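Local coordinates for protein acidocalcisomal pyrophosphatase (Trypanosoma brucei brucei, PDB 5C5V) that probably hydrolyses inorganic pyrophosphate to phosphate with the help of magnesium ions, in a chain that also carries an EF-hand domain, at residues A[5-15]-A[80-89]. Sequence-based numbering, arbitrary orientation.
Sequences IKKIMSRLFSA and FSMVSADFSM
Arg-11 reaches from helix 5-14 to the C-terminal end of helix 80-87. Its CB packs 4.1 Å from Phe-87 CD1. Farther out, CD lies 3.4 Å from Met-89 CE. The chain then bends at chi3 (-65°), which turns the guanidinium edge toward the backbone of Phe-87. NE donates to Phe-87 O at 3.0 Å, and NH2 bonds to the same oxygen. This side-on grip lies in the guanidinium plane and ties Arg-11 to the backbone oxygen of the last residue of helix 80-87. Met-89 lies over one face of the group, and Lys-7 O over the other. NH1 forms a salt bridge with Glu-119.

The two helices cross at 77° and belong to the N-terminal helical part of the chain, probably its EF-hand domain, remote from the magnesium and imidodiphosphate site. Within it Ile-8 is a knob in a hole made by Phe-80, Val-83, Ser-84 and Phe-87. Its CG2 meets Val-83 CG1 at 3.8 Å; its CD1 lies near Ser-88 CB and Phe-80 CZ.

Phe-87 lays its ring against helix 5-14. Leu-12 CA sits over the ring face in a CH-pi contact, 3.7 Å from the centroid. Leu-12 CD2 touches Phe-87 CE2, and Ala-15 CB is 3.7 Å from Phe-87 CZ. Tyr-35 of helix 26-36 also touches this ring, as does His-331 of a second subunit. At the far end, Ile-5 CD1 packs obliquely on the Phe-80 ring.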
loop_
_atom_site.group_PDB
_atom_site.type_symbol
_atom_site.label_atom_id
_atom_site.label_comp_id
_atom_site.label_asym_id
_atom_site.label_seq_id
_atom_site.Cartn_x
_atom_site.Cartn_y
_atom_site.Cartn_z
ATOM N N ILE A 5 1.166 -40.615 17.510
ATOM C CA ILE A 5 2.261 -40.929 18.411
ATOM C C ILE A 5 3.580 -40.857 17.667
ATOM O O ILE A 5 4.592 -40.448 18.222
ATOM C CB ILE A 5 2.104 -42.322 19.037
ATOM C CG1 ILE A 5 0.740 -42.449 19.727
ATOM C CG2 ILE A 5 3.256 -42.608 19.993
ATOM C CD1 ILE A 5 0.544 -41.507 20.891
ATOM N N LYS A 6 3.562 -41.259 16.404
ATOM C CA LYS A 6 4.763 -41.234 15.589
ATOM C C LYS A 6 5.294 -39.803 15.397
ATOM O O LYS A 6 6.503 -39.576 15.401
ATOM C CB LYS A 6 4.501 -41.891 14.234
ATOM C CG LYS A 6 5.736 -41.979 13.364
ATOM C CD LYS A 6 5.458 -42.727 12.085
ATOM C CE LYS A 6 6.758 -43.072 11.388
ATOM N NZ LYS A 6 6.543 -43.893 10.168
ATOM N N LYS A 7 4.392 -38.844 15.236
ATOM C CA LYS A 7 4.789 -37.449 15.055
ATOM C C LYS A 7 5.341 -36.855 16.345
ATOM O O LYS A 7 6.337 -36.130 16.331
ATOM C CB LYS A 7 3.607 -36.620 14.551
ATOM C CG LYS A 7 3.198 -36.971 13.133
ATOM C CD LYS A 7 2.300 -35.908 12.536
ATOM C CE LYS A 7 1.752 -36.359 11.190
ATOM N NZ LYS A 7 2.760 -36.182 10.089
ATOM N N ILE A 8 4.714 -37.195 17.461
ATOM C CA ILE A 8 5.233 -36.826 18.767
ATOM C C ILE A 8 6.666 -37.328 18.938
ATOM O O ILE A 8 7.540 -36.585 19.377
ATOM C CB ILE A 8 4.347 -37.387 19.904
ATOM C CG1 ILE A 8 2.989 -36.677 19.905
ATOM C CG2 ILE A 8 5.038 -37.248 21.244
ATOM C CD1 ILE A 8 2.036 -37.149 20.960
ATOM N N MET A 9 6.909 -38.583 18.565
ATOM C CA MET A 9 8.232 -39.175 18.728
ATOM C C MET A 9 9.215 -38.597 17.725
ATOM O O MET A 9 10.413 -38.545 17.975
ATOM C CB MET A 9 8.170 -40.701 18.570
ATOM C CG MET A 9 7.350 -41.394 19.631
ATOM S SD MET A 9 7.913 -41.069 21.308
ATOM C CE MET A 9 9.414 -42.035 21.390
ATOM N N SER A 10 8.693 -38.173 16.582
ATOM C CA SER A 10 9.507 -37.525 15.563
ATOM C C SER A 10 10.007 -36.149 16.021
ATOM O O SER A 10 11.149 -35.785 15.761
ATOM C CB SER A 10 8.720 -37.410 14.269
ATOM O OG SER A 10 9.572 -36.980 13.235
ATOM N N ARG A 11 9.155 -35.388 16.698
ATOM C CA ARG A 11 9.580 -34.117 17.287
ATOM C C ARG A 11 10.523 -34.362 18.475
ATOM O O ARG A 11 11.476 -33.608 18.691
ATOM C CB ARG A 11 8.376 -33.285 17.722
ATOM C CG ARG A 11 7.568 -32.731 16.555
ATOM C CD ARG A 11 6.510 -31.743 17.017
ATOM N NE ARG A 11 5.494 -32.386 17.836
ATOM C CZ ARG A 11 4.377 -32.920 17.350
ATOM N NH1 ARG A 11 4.130 -32.865 16.046
ATOM N NH2 ARG A 11 3.501 -33.495 18.166
ATOM N N LEU A 12 10.275 -35.431 19.224
ATOM C CA LEU A 12 11.161 -35.813 20.304
ATOM C C LEU A 12 12.564 -36.092 19.767
ATOM O O LEU A 12 13.570 -35.686 20.349
ATOM C CB LEU A 12 10.606 -37.060 21.029
ATOM C CG LEU A 12 11.369 -37.795 22.138
ATOM C CD1 LEU A 12 12.440 -38.691 21.575
ATOM C CD2 LEU A 12 11.971 -36.829 23.123
ATOM N N PHE A 13 12.604 -36.825 18.663
ATOM C CA PHE A 13 13.846 -37.227 18.029
ATOM C C PHE A 13 14.638 -35.986 17.584
ATOM O O PHE A 13 15.854 -35.905 17.769
ATOM C CB PHE A 13 13.540 -38.153 16.851
ATOM C CG PHE A 13 14.748 -38.769 16.233
ATOM C CD1 PHE A 13 15.482 -38.089 15.281
ATOM C CD2 PHE A 13 15.142 -40.045 16.589
ATOM C CE1 PHE A 13 16.600 -38.668 14.708
ATOM C CE2 PHE A 13 16.254 -40.623 16.020
ATOM C CZ PHE A 13 16.981 -39.934 15.074
ATOM N N SER A 14 13.929 -35.018 17.017
ATOM C CA SER A 14 14.563 -33.798 16.536
ATOM C C SER A 14 15.204 -33.019 17.671
ATOM O O SER A 14 16.164 -32.291 17.451
ATOM C CB SER A 14 13.557 -32.915 15.810
ATOM O OG SER A 14 13.133 -33.538 14.619
ATOM N N ALA A 15 14.699 -33.179 18.890
ATOM C CA ALA A 15 15.307 -32.484 20.015
ATOM C C ALA A 15 16.631 -33.132 20.400
ATOM O O ALA A 15 17.379 -32.596 21.221
ATOM C CB ALA A 15 14.366 -32.447 21.196
ATOM N N PHE A 80 5.859 -42.425 28.460
ATOM C CA PHE A 80 5.236 -41.667 27.381
ATOM C C PHE A 80 4.368 -40.528 27.898
ATOM O O PHE A 80 4.085 -39.570 27.177
ATOM C CB PHE A 80 4.384 -42.576 26.496
ATOM C CG PHE A 80 3.699 -41.848 25.372
ATOM C CD1 PHE A 80 4.397 -41.490 24.224
ATOM C CD2 PHE A 80 2.368 -41.476 25.481
ATOM C CE1 PHE A 80 3.773 -40.797 23.187
ATOM C CE2 PHE A 80 1.734 -40.784 24.451
ATOM C CZ PHE A 80 2.440 -40.442 23.303
ATOM N N SER A 81 3.913 -40.631 29.136
ATOM C CA SER A 81 3.117 -39.548 29.691
ATOM C C SER A 81 3.973 -38.290 29.794
ATOM O O SER A 81 3.484 -37.185 29.584
ATOM C CB SER A 81 2.546 -39.927 31.055
ATOM O OG SER A 81 1.786 -38.848 31.569
ATOM N N MET A 82 5.249 -38.462 30.132
ATOM C CA MET A 82 6.184 -37.343 30.150
ATOM C C MET A 82 6.429 -36.829 28.734
ATOM O O MET A 82 6.317 -35.637 28.476
ATOM C CB MET A 82 7.509 -37.742 30.804
ATOM C CG MET A 82 8.601 -36.681 30.637
ATOM S SD MET A 82 10.261 -37.256 31.065
ATOM C CE MET A 82 10.394 -38.763 30.103
ATOM N N VAL A 83 6.732 -37.747 27.824
ATOM C CA VAL A 83 6.972 -37.420 26.426
ATOM C C VAL A 83 5.811 -36.628 25.852
ATOM O O VAL A 83 6.005 -35.590 25.203
ATOM C CB VAL A 83 7.170 -38.687 25.572
ATOM C CG1 VAL A 83 7.247 -38.325 24.106
ATOM C CG2 VAL A 83 8.412 -39.441 26.011
ATOM N N SER A 84 4.600 -37.110 26.116
ATOM C CA SER A 84 3.398 -36.491 25.573
ATOM C C SER A 84 3.221 -35.069 26.080
ATOM O O SER A 84 2.823 -34.188 25.333
ATOM C CB SER A 84 2.165 -37.330 25.923
ATOM O OG SER A 84 1.057 -36.942 25.128
ATOM N N ALA A 85 3.531 -34.844 27.349
ATOM C CA ALA A 85 3.417 -33.510 27.930
ATOM C C ALA A 85 4.391 -32.518 27.275
ATOM O O ALA A 85 4.061 -31.348 27.061
ATOM C CB ALA A 85 3.663 -33.571 29.427
ATOM N N ASP A 86 5.592 -32.997 26.967
ATOM C CA ASP A 86 6.645 -32.145 26.448
ATOM C C ASP A 86 6.570 -31.948 24.933
ATOM O O ASP A 86 6.940 -30.899 24.431
ATOM C CB ASP A 86 8.010 -32.723 26.825
ATOM C CG ASP A 86 8.338 -32.521 28.281
ATOM O OD1 ASP A 86 7.792 -31.565 28.873
ATOM O OD2 ASP A 86 9.151 -33.295 28.830
ATOM N N PHE A 87 6.071 -32.944 24.211
ATOM C CA PHE A 87 6.204 -32.943 22.766
ATOM C C PHE A 87 4.907 -33.078 21.980
ATOM O O PHE A 87 4.929 -33.078 20.752
ATOM C CB PHE A 87 7.173 -34.049 22.341
ATOM C CG PHE A 87 8.608 -33.718 22.614
ATOM C CD1 PHE A 87 9.318 -32.898 21.739
ATOM C CD2 PHE A 87 9.250 -34.206 23.743
ATOM C CE1 PHE A 87 10.633 -32.575 21.988
ATOM C CE2 PHE A 87 10.571 -33.892 23.997
ATOM C CZ PHE A 87 11.265 -33.069 23.117
ATOM N N SER A 88 3.777 -33.180 22.664
ATOM C CA SER A 88 2.500 -33.162 21.953
ATOM C C SER A 88 2.076 -31.714 21.730
ATOM O O SER A 88 2.465 -30.822 22.481
ATOM C CB SER A 88 1.417 -33.927 22.716
ATOM O OG SER A 88 1.091 -33.262 23.919
ATOM N N MET A 89 1.274 -31.479 20.701
ATOM C CA MET A 89 0.815 -30.133 20.418
ATOM C C MET A 89 -0.259 -29.686 21.406
ATOM O O MET A 89 -1.035 -30.499 21.903
ATOM C CB MET A 89 0.282 -30.056 18.989
ATOM C CG MET A 89 1.330 -30.335 17.921
ATOM S SD MET A 89 2.639 -29.074 17.851
ATOM C CE MET A 89 3.771 -29.841 16.688
#